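PDB 2YV3: aspartate-semialdehyde dehydrogenase from Thermus thermophilus, which probably catalyses the NADPH-dependent reductive dephosphorylation of L-aspartyl-4-phosphate to L-aspartate-semialdehyde, an early step toward lysine, methionine and threonine. Local coordinates for residues W95-W100 / V211-K216; P123-A128 / T204-K209; P193-F198 / A227-V232. All coordinates share one frame; numbering follows the deposited sequence.

Contact 1 (W95-W100 / V211-K216)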
# COMPACT_ATOMS: atom_id res chain seq x y z
N TRP A 95 15.75 15.51 18.72
CA TRP A 95 15.71 15.24 20.15
C TRP A 95 14.79 14.07 20.55
O TRP A 95 14.70 13.72 21.73
CB TRP A 95 15.26 16.51 20.89
CG TRP A 95 16.03 17.70 20.49
CD1 TRP A 95 15.63 18.69 19.63
CD2 TRP A 95 17.36 18.03 20.89
NE1 TRP A 95 16.63 19.61 19.47
CE2 TRP A 95 17.71 19.23 20.23
CE3 TRP A 95 18.30 17.43 21.74
CZ2 TRP A 95 18.95 19.84 20.40
CZ3 TRP A 95 19.54 18.04 21.90
CH2 TRP A 95 19.85 19.23 21.23
N ARG A 96 14.12 13.46 19.56
CA ARG A 96 13.21 12.34 19.79
C ARG A 96 13.78 11.17 20.57
O ARG A 96 13.20 10.73 21.55
CB ARG A 96 12.71 11.77 18.46
CG ARG A 96 11.59 12.51 17.78
CD ARG A 96 11.31 11.81 16.47
NE ARG A 96 10.51 12.62 15.56
CZ ARG A 96 10.37 12.34 14.27
NH1 ARG A 96 10.98 11.27 13.76
NH2 ARG A 96 9.66 13.13 13.48
N TYR A 97 14.91 10.66 20.11
CA TYR A 97 15.54 9.52 20.76
C TYR A 97 16.51 9.94 21.82
O TYR A 97 17.56 9.35 21.97
CB TYR A 97 16.24 8.67 19.70
CG TYR A 97 15.46 8.69 18.41
CD1 TYR A 97 14.15 8.20 18.35
CD2 TYR A 97 15.97 9.33 17.28
CE1 TYR A 97 13.37 8.37 17.22
CE2 TYR A 97 15.18 9.50 16.14
CZ TYR A 97 13.89 9.02 16.13
OH TYR A 97 13.11 9.17 15.01
N GLU A 98 16.15 10.96 22.59
CA GLU A 98 17.04 11.42 23.65
C GLU A 98 16.36 11.28 25.02
O GLU A 98 15.28 11.81 25.23
CB GLU A 98 17.46 12.86 23.38
CG GLU A 98 17.52 13.25 21.88
CD GLU A 98 18.38 12.32 20.99
OE1 GLU A 98 19.55 12.05 21.33
OE2 GLU A 98 17.88 11.88 19.92
N PRO A 99 16.98 10.53 25.94
CA PRO A 99 16.58 10.21 27.33
C PRO A 99 16.02 11.33 28.22
O PRO A 99 15.43 11.07 29.27
CB PRO A 99 17.86 9.61 27.91
CG PRO A 99 18.45 8.91 26.73
CD PRO A 99 18.28 9.91 25.63
N TRP A 100 16.20 12.58 27.82
CA TRP A 100 15.72 13.68 28.64
C TRP A 100 14.51 14.38 28.03
O TRP A 100 13.92 15.27 28.66
CB TRP A 100 16.87 14.69 28.87
CG TRP A 100 17.05 15.73 27.78
CD1 TRP A 100 16.20 16.77 27.49
CD2 TRP A 100 18.18 15.90 26.93
NE1 TRP A 100 16.75 17.57 26.52
CE2 TRP A 100 17.96 17.05 26.15
CE3 TRP A 100 19.37 15.18 26.74
CZ2 TRP A 100 18.88 17.51 25.21
CZ3 TRP A 100 20.29 15.63 25.80
CH2 TRP A 100 20.04 16.79 25.05
N VAL A 211 8.81 1.73 15.24
CA VAL A 211 9.20 0.94 16.41
C VAL A 211 9.78 1.76 17.57
O VAL A 211 9.19 1.82 18.64
CB VAL A 211 10.23 -0.13 16.04
CG1 VAL A 211 10.30 -1.18 17.14
CG2 VAL A 211 9.89 -0.75 14.70
N TRP A 212 10.95 2.38 17.37
CA TRP A 212 11.59 3.17 18.43
C TRP A 212 10.65 4.23 19.03
O TRP A 212 10.71 4.53 20.22
CB TRP A 212 12.84 3.88 17.90
CG TRP A 212 13.83 2.98 17.22
CD1 TRP A 212 14.04 1.65 17.47
CD2 TRP A 212 14.77 3.35 16.22
NE1 TRP A 212 15.06 1.18 16.67
CE2 TRP A 212 15.52 2.20 15.89
CE3 TRP A 212 15.06 4.55 15.55
CZ2 TRP A 212 16.54 2.22 14.94
CZ3 TRP A 212 16.07 4.57 14.61
CH2 TRP A 212 16.80 3.41 14.31
N GLU A 213 9.79 4.81 18.20
CA GLU A 213 8.88 5.81 18.71
C GLU A 213 7.78 5.16 19.52
O GLU A 213 7.39 5.70 20.57
CB GLU A 213 8.29 6.63 17.56
CG GLU A 213 9.26 7.65 17.00
CD GLU A 213 8.68 8.37 15.81
OE1 GLU A 213 9.21 9.45 15.46
OE2 GLU A 213 7.71 7.85 15.21
N THR A 214 7.28 4.02 19.06
CA THR A 214 6.22 3.29 19.77
C THR A 214 6.76 2.78 21.12
O THR A 214 6.18 3.02 22.18
CB THR A 214 5.72 2.07 18.95
OG1 THR A 214 5.18 2.50 17.70
CG2 THR A 214 4.64 1.32 19.72
N HIS A 215 7.89 2.09 21.06
CA HIS A 215 8.52 1.55 22.25
C HIS A 215 8.72 2.59 23.35
O HIS A 215 8.82 2.24 24.53
CB HIS A 215 9.86 0.92 21.86
CG HIS A 215 9.73 -0.43 21.22
ND1 HIS A 215 10.82 -1.17 20.84
CD2 HIS A 215 8.64 -1.19 20.96
CE1 HIS A 215 10.42 -2.34 20.37
NE2 HIS A 215 9.10 -2.38 20.44
N LYS A 216 8.76 3.86 22.97
CA LYS A 216 8.93 4.94 23.94
C LYS A 216 7.61 5.67 24.23
O LYS A 216 7.29 5.95 25.38
CB LYS A 216 9.97 5.95 23.44
CG LYS A 216 10.18 7.13 24.39
CD LYS A 216 11.06 8.19 23.76
CE LYS A 216 11.37 9.29 24.74
NZ LYS A 216 12.49 10.14 24.24
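Arg96 meets helix 205-219 with both its side chain and its backbone. The side chain is extended from CG to NE, and Glu213 OE1 lies over one face of the guanidinium, 3.1 Å from Arg96 NH1. The two planes stand 69° apart and no N-H points at the oxygen, so this salt bridge works through charge alone. OE2 of Glu213 is held by Thr127. At the backbone, Arg96 O accepts from Lys216 NZ at 2.8 Å, the donor nearly in line with the carbonyl (162°). Tyr97 follows in the type I turn from Trp95 to Glu98. Its ring takes the edge of Trp212 on its face in a T-shaped pair, planes at 76° and the centroids of the Tyr97 ring and the six-membered ring of Trp212 5.9 Å apart; its hydroxyl is bonded to Ser93. Glu98 O accepts a second, weak bond from Lys216 NZ at 3.4 Å, and Val101 O another. One ammonium group thus gathers several loop carbonyls, and an acid lies over the arginine predicted to bind phosphate. Its NE, bonded to Asn122 O, gives the guanidinium a directional hold, while Glu213 may balance part of the positive charge that Arg96 and nearby Lys209 bring together.

Contact 2 (P123-A128 / T204-K209)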
# COMPACT_ATOMS: atom_id res chain seq x y z
N PRO A 123 6.27 13.46 17.68
CA PRO A 123 6.40 12.15 17.03
C PRO A 123 6.38 12.18 15.51
O PRO A 123 6.00 13.17 14.92
CB PRO A 123 5.22 11.36 17.61
CG PRO A 123 4.20 12.42 17.84
CD PRO A 123 5.02 13.54 18.46
N ASN A 124 6.80 11.07 14.90
CA ASN A 124 6.83 10.99 13.44
C ASN A 124 5.42 11.04 12.92
O ASN A 124 4.48 10.96 13.68
CB ASN A 124 7.47 9.70 12.96
CG ASN A 124 7.68 9.68 11.45
OD1 ASN A 124 7.28 8.74 10.76
ND2 ASN A 124 8.31 10.74 10.94
N CYS A 125 5.27 11.16 11.61
CA CYS A 125 3.95 11.21 11.01
C CYS A 125 3.29 9.85 11.17
O CYS A 125 2.33 9.67 11.93
CB CYS A 125 4.08 11.55 9.53
SG CYS A 125 5.29 10.48 8.67
N THR A 126 3.85 8.89 10.45
CA THR A 126 3.37 7.52 10.43
C THR A 126 3.06 6.95 11.81
O THR A 126 2.17 6.11 11.93
CB THR A 126 4.40 6.61 9.73
OG1 THR A 126 4.69 7.11 8.42
CG2 THR A 126 3.87 5.21 9.58
N THR A 127 3.80 7.41 12.83
CA THR A 127 3.63 6.93 14.21
C THR A 127 2.45 7.57 14.94
O THR A 127 1.70 6.90 15.64
CB THR A 127 4.90 7.17 15.06
OG1 THR A 127 5.94 6.28 14.66
CG2 THR A 127 4.60 6.94 16.52
N ALA A 128 2.32 8.89 14.78
CA ALA A 128 1.24 9.63 15.42
C ALA A 128 -0.10 8.97 15.13
O ALA A 128 -0.73 8.39 16.03
CB ALA A 128 1.24 11.06 14.94
N THR A 204 14.30 0.86 6.73
CA THR A 204 14.67 2.25 6.47
C THR A 204 14.44 3.03 7.76
O THR A 204 13.73 2.56 8.65
CB THR A 204 13.80 2.86 5.34
OG1 THR A 204 12.47 3.10 5.81
CG2 THR A 204 13.76 1.92 4.13
N ARG A 205 15.06 4.20 7.87
CA ARG A 205 14.90 5.00 9.08
C ARG A 205 13.43 5.23 9.34
O ARG A 205 13.00 5.25 10.48
CB ARG A 205 15.63 6.35 8.93
CG ARG A 205 15.25 7.41 9.97
CD ARG A 205 16.45 7.95 10.76
NE ARG A 205 16.05 9.07 11.63
CZ ARG A 205 16.84 9.66 12.52
NH1 ARG A 205 18.09 9.25 12.70
NH2 ARG A 205 16.38 10.65 13.27
N GLU A 206 12.64 5.39 8.28
CA GLU A 206 11.21 5.60 8.44
C GLU A 206 10.59 4.38 9.12
O GLU A 206 9.98 4.48 10.17
CB GLU A 206 10.55 5.81 7.07
CG GLU A 206 9.14 6.33 7.15
CD GLU A 206 9.06 7.82 7.44
OE1 GLU A 206 10.10 8.46 7.78
OE2 GLU A 206 7.94 8.35 7.34
N GLU A 207 10.75 3.21 8.50
CA GLU A 207 10.23 1.97 9.06
C GLU A 207 10.63 1.84 10.53
O GLU A 207 9.77 1.63 11.39
CB GLU A 207 10.79 0.77 8.28
CG GLU A 207 10.28 0.71 6.86
CD GLU A 207 10.96 -0.34 6.01
OE1 GLU A 207 12.18 -0.21 5.76
OE2 GLU A 207 10.28 -1.29 5.57
N MET A 208 11.93 1.98 10.79
CA MET A 208 12.48 1.86 12.14
C MET A 208 11.89 2.75 13.22
O MET A 208 11.95 2.43 14.41
CB MET A 208 14.00 2.04 12.09
CG MET A 208 14.71 0.77 11.67
SD MET A 208 13.83 -0.63 12.41
CE MET A 208 14.30 -0.50 14.12
N LYS A 209 11.29 3.85 12.78
CA LYS A 209 10.66 4.81 13.68
C LYS A 209 9.36 4.23 14.21
O LYS A 209 9.06 4.39 15.39
CB LYS A 209 10.43 6.11 12.92
CG LYS A 209 11.75 6.77 12.56
CD LYS A 209 11.66 7.71 11.36
CE LYS A 209 10.91 9.00 11.67
NZ LYS A 209 10.97 9.96 10.52
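The N-terminal end of helix 125-141, with the predicted acyl-thioester nucleophile Cys125 in its first turn, faces the first turns of helix 205-219. Asn124 occupies the N-cap of the former. Its CG is anti to the backbone N (chi1 -172°), which carries CG toward Lys209, and the two side chains cross at about a right angle with Asn124 CG 3.3 Å from Lys209 CE. On the facing helix Lys209 NZ forms a salt bridge with Glu206 OE1 at 3.2 Å, reaching the oxygen from above the carboxylate plane. Glu206 bends at chi2 (78°), which turns CD off the line of the chain; its OE2 lies 3.7 Å from Cys125 SG and 3.6 Å from Thr126 OG1. A buried acid thus lies beside the predicted nucleophile, and its OE1 is paired with Lys209 three residues on. Thr127 OG1, whose polar partner is Glu213, approaches Lys209 O at 3.7 Å. The start of helix 205-219 is closed by a capping box, in which Glu207 N donates to Thr204 OG1 at 3.2 Å and Thr204 N donates to Glu207 OE1. Glu207 OE1 also forms a salt bridge with Arg292 of the second subunit. Behind the facing helix ends, Cys125 and Thr126 touch His238 on strand 237-246, and Thr126 packs against Val210 farther along helix 205-219.

Contact 3 (P193-F198 / A227-V232)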
# COMPACT_ATOMS: atom_id res chain seq x y z
N PRO A 193 9.01 1.32 -2.61
CA PRO A 193 9.13 0.66 -1.30
C PRO A 193 10.39 1.21 -0.62
O PRO A 193 11.23 0.48 -0.11
CB PRO A 193 9.24 -0.81 -1.68
CG PRO A 193 10.01 -0.74 -2.95
CD PRO A 193 9.36 0.39 -3.69
N HIS A 194 10.50 2.53 -0.61
CA HIS A 194 11.65 3.18 -0.04
C HIS A 194 11.29 4.57 0.47
O HIS A 194 11.09 5.49 -0.31
CB HIS A 194 12.73 3.25 -1.13
CG HIS A 194 14.03 3.84 -0.67
ND1 HIS A 194 15.14 3.90 -1.49
CD2 HIS A 194 14.39 4.43 0.50
CE1 HIS A 194 16.12 4.50 -0.84
NE2 HIS A 194 15.69 4.83 0.36
N ILE A 195 11.20 4.74 1.78
CA ILE A 195 10.89 6.06 2.29
C ILE A 195 12.13 6.76 2.80
O ILE A 195 12.47 7.83 2.30
CB ILE A 195 9.81 6.02 3.40
CG1 ILE A 195 8.43 5.73 2.78
CG2 ILE A 195 9.77 7.37 4.15
CD1 ILE A 195 7.94 6.79 1.80
N ASP A 196 12.84 6.17 3.76
CA ASP A 196 14.03 6.85 4.26
C ASP A 196 15.42 6.24 4.02
O ASP A 196 15.73 5.78 2.91
CB ASP A 196 13.88 7.15 5.76
CG ASP A 196 14.40 8.51 6.11
OD1 ASP A 196 14.05 9.45 5.38
OD2 ASP A 196 15.16 8.64 7.09
N ALA A 197 16.26 6.27 5.05
CA ALA A 197 17.63 5.75 4.96
C ALA A 197 17.72 4.28 5.36
O ALA A 197 17.17 3.88 6.37
CB ALA A 197 18.55 6.59 5.84
N PHE A 198 18.41 3.48 4.56
CA PHE A 198 18.56 2.06 4.83
C PHE A 198 19.57 1.84 5.92
O PHE A 198 20.67 2.36 5.87
CB PHE A 198 19.01 1.29 3.58
CG PHE A 198 17.90 1.05 2.60
CD1 PHE A 198 17.02 -0.00 2.78
CD2 PHE A 198 17.69 1.93 1.55
CE1 PHE A 198 15.94 -0.18 1.92
CE2 PHE A 198 16.62 1.76 0.69
CZ PHE A 198 15.74 0.70 0.88
N ALA A 227 7.42 -3.20 9.95
CA ALA A 227 6.72 -2.23 9.11
C ALA A 227 7.43 -1.99 7.78
O ALA A 227 8.66 -1.96 7.73
CB ALA A 227 6.58 -0.90 9.85
N THR A 228 6.65 -1.83 6.71
CA THR A 228 7.20 -1.56 5.38
C THR A 228 6.67 -0.21 4.94
O THR A 228 5.50 -0.10 4.61
CB THR A 228 6.72 -2.58 4.31
OG1 THR A 228 7.07 -3.91 4.70
CG2 THR A 228 7.39 -2.26 2.94
N ALA A 229 7.53 0.80 4.92
CA ALA A 229 7.11 2.12 4.51
C ALA A 229 7.08 2.22 3.00
O ALA A 229 8.10 2.03 2.34
CB ALA A 229 8.06 3.19 5.09
N VAL A 230 5.91 2.51 2.43
CA VAL A 230 5.85 2.64 0.98
C VAL A 230 5.24 3.97 0.59
O VAL A 230 4.24 4.40 1.17
CB VAL A 230 5.08 1.49 0.34
CG1 VAL A 230 5.18 1.61 -1.20
CG2 VAL A 230 5.64 0.16 0.83
N ARG A 231 5.88 4.62 -0.37
CA ARG A 231 5.48 5.93 -0.88
C ARG A 231 4.47 5.67 -1.99
O ARG A 231 4.64 4.72 -2.74
CB ARG A 231 6.73 6.65 -1.42
CG ARG A 231 6.54 8.05 -2.00
CD ARG A 231 6.25 9.11 -0.93
NE ARG A 231 7.43 9.66 -0.26
CZ ARG A 231 7.43 10.01 1.03
NH1 ARG A 231 6.33 9.86 1.75
NH2 ARG A 231 8.51 10.54 1.60
N VAL A 232 3.43 6.49 -2.12
CA VAL A 232 2.44 6.27 -3.18
C VAL A 232 1.90 7.58 -3.72
O VAL A 232 2.04 8.63 -3.10
CB VAL A 232 1.25 5.42 -2.71
CG1 VAL A 232 1.76 4.12 -2.08
CG2 VAL A 232 0.38 6.22 -1.73
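Ile195 and Arg231 cross at about a right angle, and the end of the isoleucine carries most of their meeting. Its CD1 methyl sits over the centre of one guanidinium face, 3.3 Å from CZ of Arg231, and also touches Arg231 CB at 3.4 Å. The arginine starts with CG anti to its backbone N and then bends at chi2 (72°) and chi3 (83°), which fold CD and NE back; CB and the guanidinium both lie against the same methyl. Farther back along the isoleucine, CG1 rests on Ala229 CB at 3.5 Å, and Ile195 CB is 3.7 Å from Ala229 CB. Alanine and arginine, two positions apart, thus receive successive parts of one branched chain. Pro193 makes a looser apolar contact beside them: its CB is 4.5 Å from Val230 CG2, and its CA is 4.1 Å from Val230 CG1. No hydrogen bond joins the two segments; an aliphatic methyl lies against the face of an arginine predicted to bind substrate. The loop 193-198 precedes helix 205-219, whose Glu206 touches Ile195, while 227-232 begins on the end of strand 224-228, which within this chain is an edge of the mixed five-stranded sheet. Thr228 is bonded through its backbone to Val148 and Thr150 on the neighbouring strand 143-151; on the subunit boundary His194 ND1 is hydrogen-bonded to Tyr276 OH of the second subunit.

Helix 205-219 ties the three regions together. It supplies one side of contacts 1 and 2, whose centres are 11 Å apart and which adjoin through Glu213 and Thr127. Contact 3 lies about 10 Å from contact 2, centre to centre, and its loop leads toward the same helix: Arg205 N is 2.6 Å from Ala197 O, a probable hydrogen bond. Contacts 1 and 3 are 20 Å apart at their centres and do not touch. Contact 2 therefore stands between the predicted phosphate and substrate arginines, Arg96 and Arg231, and holds the predicted nucleophile. The side chain of Arg96 is about 7 Å from that of Cys125, measured between nearest atoms.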